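Local atomic coordinates of predicted component of a thermophile-specific DNA repair system, contains a RAMP domain (Methanopyrus kandleri, PDB entry 4N0L), a protein that probably binds CRISPR RNA as a Csm3-family, RAMP-type component of a type III-A antiviral defence system. Residues E239-E253 against R332-V344. Sequence-based numbering, arbitrary orientation.
Sequences ESDLKYLMSSLKLVE and RPEEWVERLDEVV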
loop_
_atom_site.group_PDB
_atom_site.type_symbol
_atom_site.label_atom_id
_atom_site.label_comp_id
_atom_site.label_asym_id
_atom_site.label_seq_id
_atom_site.Cartn_x
_atom_site.Cartn_y
_atom_site.Cartn_z
ATOM N N GLU A 239 -5.804 1.520 13.738
ATOM C CA GLU A 239 -4.566 0.838 14.093
ATOM C C GLU A 239 -4.360 -0.408 13.240
ATOM O O GLU A 239 -3.244 -0.690 12.800
ATOM C CB GLU A 239 -4.554 0.467 15.575
ATOM C CG GLU A 239 -3.330 -0.332 15.983
ATOM C CD GLU A 239 -3.120 -0.357 17.480
ATOM O OE1 GLU A 239 -4.061 -0.006 18.220
ATOM O OE2 GLU A 239 -2.008 -0.721 17.915
ATOM N N SER A 240 -5.441 -1.149 13.016
ATOM C CA SER A 240 -5.384 -2.362 12.212
ATOM C C SER A 240 -4.923 -2.055 10.792
ATOM O O SER A 240 -4.107 -2.786 10.228
ATOM C CB SER A 240 -6.748 -3.056 12.185
ATOM O OG SER A 240 -6.723 -4.255 12.942
ATOM N N ASP A 241 -5.437 -0.966 10.226
ATOM C CA ASP A 241 -5.062 -0.553 8.878
ATOM C C ASP A 241 -3.573 -0.229 8.798
ATOM O O ASP A 241 -2.890 -0.639 7.857
ATOM C CB ASP A 241 -5.876 0.665 8.434
ATOM C CG ASP A 241 -7.280 0.302 7.979
ATOM O OD1 ASP A 241 -7.623 -0.900 7.969
ATOM O OD2 ASP A 241 -8.038 1.229 7.620
ATOM N N LEU A 242 -3.079 0.502 9.792
ATOM C CA LEU A 242 -1.671 0.876 9.847
ATOM C C LEU A 242 -0.783 -0.358 9.916
ATOM O O LEU A 242 0.258 -0.419 9.261
ATOM C CB LEU A 242 -1.401 1.788 11.045
ATOM C CG LEU A 242 -2.044 3.174 10.982
ATOM C CD1 LEU A 242 -1.634 4.012 12.182
ATOM C CD2 LEU A 242 -1.696 3.879 9.678
ATOM N N LYS A 243 -1.201 -1.337 10.713
ATOM C CA LYS A 243 -0.488 -2.605 10.817
ATOM C C LYS A 243 -0.382 -3.299 9.468
ATOM O O LYS A 243 0.688 -3.766 9.083
ATOM C CB LYS A 243 -1.177 -3.529 11.824
ATOM C CG LYS A 243 -0.369 -4.772 12.164
ATOM C CD LYS A 243 -1.261 -5.990 12.331
ATOM C CE LYS A 243 -2.268 -5.786 13.448
ATOM N NZ LYS A 243 -3.324 -6.833 13.440
ATOM N N TYR A 244 -1.499 -3.358 8.754
ATOM C CA TYR A 244 -1.548 -4.055 7.476
ATOM C C TYR A 244 -0.855 -3.263 6.370
ATOM O O TYR A 244 -0.218 -3.844 5.494
ATOM C CB TYR A 244 -3.000 -4.357 7.099
ATOM C CG TYR A 244 -3.668 -5.326 8.053
ATOM C CD1 TYR A 244 -2.967 -6.408 8.574
ATOM C CD2 TYR A 244 -4.992 -5.155 8.442
ATOM C CE1 TYR A 244 -3.567 -7.296 9.446
ATOM C CE2 TYR A 244 -5.599 -6.038 9.317
ATOM C CZ TYR A 244 -4.881 -7.106 9.816
ATOM O OH TYR A 244 -5.475 -7.991 10.688
ATOM N N LEU A 245 -0.969 -1.939 6.421
ATOM C CA LEU A 245 -0.269 -1.082 5.473
ATOM C C LEU A 245 1.243 -1.251 5.617
ATOM O O LEU A 245 1.952 -1.459 4.629
ATOM C CB LEU A 245 -0.658 0.383 5.674
ATOM C CG LEU A 245 0.119 1.385 4.816
ATOM C CD1 LEU A 245 -0.048 1.064 3.336
ATOM C CD2 LEU A 245 -0.318 2.811 5.114
ATOM N N MET A 246 1.728 -1.156 6.852
ATOM C CA MET A 246 3.139 -1.383 7.148
ATOM C C MET A 246 3.559 -2.786 6.728
ATOM O O MET A 246 4.624 -2.974 6.138
ATOM C CB MET A 246 3.428 -1.181 8.636
ATOM C CG MET A 246 3.380 0.260 9.119
ATOM S SD MET A 246 4.554 1.331 8.274
ATOM C CE MET A 246 4.248 2.885 9.113
ATOM N N SER A 247 2.717 -3.767 7.048
ATOM C CA SER A 247 2.984 -5.159 6.700
ATOM C C SER A 247 3.153 -5.344 5.199
ATOM O O SER A 247 4.010 -6.109 4.753
ATOM C CB SER A 247 1.859 -6.066 7.202
ATOM O OG SER A 247 1.706 -5.953 8.606
ATOM N N SER A 248 2.341 -4.634 4.420
ATOM C CA SER A 248 2.409 -4.748 2.971
ATOM C C SER A 248 3.743 -4.188 2.474
ATOM O O SER A 248 4.339 -4.723 1.539
ATOM C CB SER A 248 1.228 -4.033 2.307
ATOM O OG SER A 248 1.351 -2.623 2.392
ATOM N N LEU A 249 4.223 -3.131 3.124
ATOM C CA LEU A 249 5.519 -2.547 2.782
ATOM C C LEU A 249 6.659 -3.493 3.156
ATOM O O LEU A 249 7.652 -3.597 2.439
ATOM C CB LEU A 249 5.703 -1.193 3.473
ATOM C CG LEU A 249 4.675 -0.119 3.107
ATOM C CD1 LEU A 249 4.930 1.170 3.874
ATOM C CD2 LEU A 249 4.675 0.133 1.606
ATOM N N LYS A 250 6.506 -4.176 4.286
ATOM C CA LYS A 250 7.455 -5.200 4.713
ATOM C C LYS A 250 7.536 -6.321 3.677
ATOM O O LYS A 250 8.619 -6.834 3.384
ATOM C CB LYS A 250 7.050 -5.753 6.083
ATOM C CG LYS A 250 7.631 -7.114 6.436
ATOM C CD LYS A 250 9.130 -7.053 6.643
ATOM C CE LYS A 250 9.654 -8.367 7.200
ATOM N NZ LYS A 250 11.139 -8.386 7.264
ATOM N N LEU A 251 6.383 -6.694 3.127
ATOM C CA LEU A 251 6.312 -7.719 2.092
ATOM C C LEU A 251 7.018 -7.278 0.815
ATOM O O LEU A 251 7.679 -8.079 0.153
ATOM C CB LEU A 251 4.858 -8.070 1.788
ATOM C CG LEU A 251 4.107 -8.798 2.902
ATOM C CD1 LEU A 251 2.621 -8.829 2.603
ATOM C CD2 LEU A 251 4.654 -10.206 3.085
ATOM N N VAL A 252 6.856 -6.005 0.465
ATOM C CA VAL A 252 7.526 -5.439 -0.701
ATOM C C VAL A 252 9.045 -5.457 -0.494
ATOM O O VAL A 252 9.806 -5.716 -1.429
ATOM C CB VAL A 252 7.039 -4.004 -0.990
ATOM C CG1 VAL A 252 7.830 -3.389 -2.131
ATOM C CG2 VAL A 252 5.559 -4.016 -1.337
ATOM N N GLU A 253 9.480 -5.182 0.732
ATOM C CA GLU A 253 10.898 -5.283 1.084
ATOM C C GLU A 253 11.418 -6.707 0.876
ATOM O O GLU A 253 12.472 -6.907 0.276
ATOM C CB GLU A 253 11.138 -4.843 2.534
ATOM C CG GLU A 253 10.883 -3.357 2.784
ATOM C CD GLU A 253 11.188 -2.927 4.213
ATOM O OE1 GLU A 253 11.151 -3.783 5.120
ATOM O OE2 GLU A 253 11.453 -1.724 4.430
ATOM N N ARG A 332 11.899 1.052 10.120
ATOM C CA ARG A 332 11.451 0.220 9.015
ATOM C C ARG A 332 9.997 -0.183 9.274
ATOM O O ARG A 332 9.546 -0.120 10.420
ATOM C CB ARG A 332 12.364 -1.001 8.865
ATOM C CG ARG A 332 13.791 -0.644 8.458
ATOM C CD ARG A 332 13.934 -0.491 6.949
ATOM N NE ARG A 332 13.687 -1.741 6.238
ATOM C CZ ARG A 332 14.629 -2.632 5.941
ATOM N NH1 ARG A 332 14.311 -3.744 5.291
ATOM N NH2 ARG A 332 15.887 -2.412 6.297
ATOM N N PRO A 333 9.255 -0.573 8.218
ATOM C CA PRO A 333 7.837 -0.938 8.346
ATOM C C PRO A 333 7.542 -1.880 9.514
ATOM O O PRO A 333 6.624 -1.622 10.291
ATOM C CB PRO A 333 7.539 -1.624 7.013
ATOM C CG PRO A 333 8.438 -0.943 6.054
ATOM C CD PRO A 333 9.702 -0.633 6.812
ATOM N N GLU A 334 8.330 -2.942 9.640
ATOM C CA GLU A 334 8.118 -3.938 10.685
ATOM C C GLU A 334 8.374 -3.354 12.075
ATOM O O GLU A 334 7.776 -3.785 13.063
ATOM C CB GLU A 334 9.025 -5.147 10.444
ATOM C CG GLU A 334 8.870 -6.274 11.448
ATOM C CD GLU A 334 9.911 -7.359 11.261
ATOM O OE1 GLU A 334 10.816 -7.176 10.420
ATOM O OE2 GLU A 334 9.824 -8.395 11.955
ATOM N N GLU A 335 9.247 -2.356 12.148
ATOM C CA GLU A 335 9.538 -1.697 13.416
ATOM C C GLU A 335 8.396 -0.779 13.843
ATOM O O GLU A 335 8.087 -0.672 15.030
ATOM C CB GLU A 335 10.850 -0.913 13.323
ATOM C CG GLU A 335 12.057 -1.788 13.028
ATOM C CD GLU A 335 13.355 -1.007 13.009
ATOM O OE1 GLU A 335 13.502 -0.113 12.148
ATOM O OE2 GLU A 335 14.229 -1.285 13.856
ATOM N N TRP A 336 7.771 -0.119 12.875
ATOM C CA TRP A 336 6.589 0.693 13.149
ATOM C C TRP A 336 5.440 -0.159 13.677
ATOM O O TRP A 336 4.695 0.272 14.558
ATOM C CB TRP A 336 6.147 1.454 11.899
ATOM C CG TRP A 336 6.949 2.691 11.645
ATOM C CD1 TRP A 336 7.929 2.856 10.711
ATOM C CD2 TRP A 336 6.848 3.937 12.345
ATOM N NE1 TRP A 336 8.439 4.130 10.779
ATOM C CE2 TRP A 336 7.794 4.814 11.777
ATOM C CE3 TRP A 336 6.047 4.399 13.396
ATOM C CZ2 TRP A 336 7.963 6.123 12.221
ATOM C CZ3 TRP A 336 6.216 5.699 13.837
ATOM C CH2 TRP A 336 7.166 6.546 13.252
ATOM N N VAL A 337 5.296 -1.361 13.126
ATOM C CA VAL A 337 4.256 -2.288 13.560
ATOM C C VAL A 337 4.390 -2.602 15.045
ATOM O O VAL A 337 3.429 -2.487 15.805
ATOM C CB VAL A 337 4.305 -3.612 12.770
ATOM C CG1 VAL A 337 3.388 -4.648 13.404
ATOM C CG2 VAL A 337 3.913 -3.382 11.327
ATOM N N GLU A 338 5.602 -2.973 15.448
ATOM C CA GLU A 338 5.888 -3.372 16.821
ATOM C C GLU A 338 5.577 -2.273 17.835
ATOM O O GLU A 338 5.378 -2.550 19.016
ATOM C CB GLU A 338 7.353 -3.796 16.947
ATOM C CG GLU A 338 7.636 -5.190 16.409
ATOM C CD GLU A 338 9.097 -5.399 16.054
ATOM O OE1 GLU A 338 9.928 -4.533 16.405
ATOM O OE2 GLU A 338 9.413 -6.428 15.420
ATOM N N ARG A 339 5.530 -1.030 17.370
ATOM C CA ARG A 339 5.318 0.110 18.255
ATOM C C ARG A 339 4.006 0.836 17.960
ATOM O O ARG A 339 3.858 2.013 18.287
ATOM C CB ARG A 339 6.488 1.087 18.136
ATOM C CG ARG A 339 7.801 0.537 18.661
ATOM C CD ARG A 339 8.992 1.257 18.049
ATOM N NE ARG A 339 10.259 0.665 18.471
ATOM C CZ ARG A 339 10.772 -0.449 17.957
ATOM N NH1 ARG A 339 10.126 -1.099 16.998
ATOM N NH2 ARG A 339 11.929 -0.916 18.405
ATOM N N LEU A 340 3.052 0.135 17.356
ATOM C CA LEU A 340 1.829 0.780 16.886
ATOM C C LEU A 340 0.876 1.157 18.015
ATOM O O LEU A 340 0.176 2.165 17.925
ATOM C CB LEU A 340 1.100 -0.117 15.891
ATOM C CG LEU A 340 1.438 0.130 14.425
ATOM C CD1 LEU A 340 0.487 -0.652 13.555
ATOM C CD2 LEU A 340 1.370 1.614 14.100
ATOM N N ASP A 341 0.841 0.342 19.065
ATOM C CA ASP A 341 0.073 0.672 20.261
ATOM C C ASP A 341 0.542 2.017 20.785
ATOM O O ASP A 341 -0.252 2.915 21.064
ATOM C CB ASP A 341 0.236 -0.403 21.336
ATOM C CG ASP A 341 -0.532 -1.669 21.018
ATOM O OD1 ASP A 341 -1.479 -1.604 20.207
ATOM O OD2 ASP A 341 -0.188 -2.731 21.578
ATOM N N GLU A 342 1.858 2.129 20.907
ATOM C CA GLU A 342 2.522 3.342 21.353
ATOM C C GLU A 342 2.203 4.525 20.435
ATOM O O GLU A 342 1.885 5.617 20.903
ATOM C CB GLU A 342 4.026 3.081 21.414
ATOM C CG GLU A 342 4.863 4.133 22.094
ATOM C CD GLU A 342 6.139 3.539 22.666
ATOM O OE1 GLU A 342 6.826 4.221 23.452
ATOM O OE2 GLU A 342 6.450 2.377 22.326
ATOM N N VAL A 343 2.279 4.293 19.126
ATOM C CA VAL A 343 2.020 5.334 18.129
ATOM C C VAL A 343 0.577 5.842 18.143
ATOM O O VAL A 343 0.337 7.045 18.246
ATOM C CB VAL A 343 2.352 4.838 16.705
ATOM C CG1 VAL A 343 1.825 5.813 15.667
ATOM C CG2 VAL A 343 3.847 4.661 16.547
ATOM N N VAL A 344 -0.377 4.921 18.032
ATOM C CA VAL A 344 -1.793 5.273 17.946
ATOM C C VAL A 344 -2.261 6.015 19.200
ATOM O O VAL A 344 -3.135 6.883 19.134
ATOM C CB VAL A 344 -2.662 4.011 17.714
ATOM C CG1 VAL A 344 -4.145 4.343 17.781
ATOM C CG2 VAL A 344 -2.322 3.378 16.374
HETATM O O HOH W 1 10.431 -3.722 7.870
#
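Bent at chi2 and again at chi3 (-64°), the chain of Arg332 swings its guanidinium round to the carboxylate of Glu253, which reaches it on a chain extended beyond CG. Two nitrogens grip the acid side-on: Arg332 NE donates to Glu253 OE2 at 2.9 Å and Arg332 NH1 to Glu253 OE1 at 3.2 Å. The two planes stand 79° apart, and both oxygens are met from above the carboxylate plane. Glu253 OE2 also accepts from the backbone N of Phe270, while a water links Glu253 OE1 to the N of Glu334 in the first turn of helix 333-338. An acid suits this place because its two oxygens can serve all four donors.

Pro333, compact and well suited to a first helical turn, enters as a knob among Met246, Leu249, Lys250 and Glu253; its CG lies 3.8 Å from Leu249 CB. The flexible thioether of Met246 meets Trp336 obliquely, with Met246 CE 3.7 Å from Trp336 CB and the sulfur in a Met-aromatic contact with the indole. Beside it, the branched Val337 sets CG2 3.5 Å from Met246 CB. Further along, Leu340 CD1 lies 3.4 Å from Lys243 N, against the backbone, and Val344 CG2 covers the aliphatic part of Glu239. Nearer the surface, Lys250 and Glu334 run side by side into a weak salt bridge.

Helix 333-338 thus packs nearly antiparallel on 239-253, at 155° with the two axes approaching to 8.3 Å, while Trp336 NE1 bonds to Ile272 O and Met246 touches Ile272 on strand 268-278. This is helix-on-helix packing beside the antiparallel sheet of an RRM-like RAMP fold, well away from the zinc site.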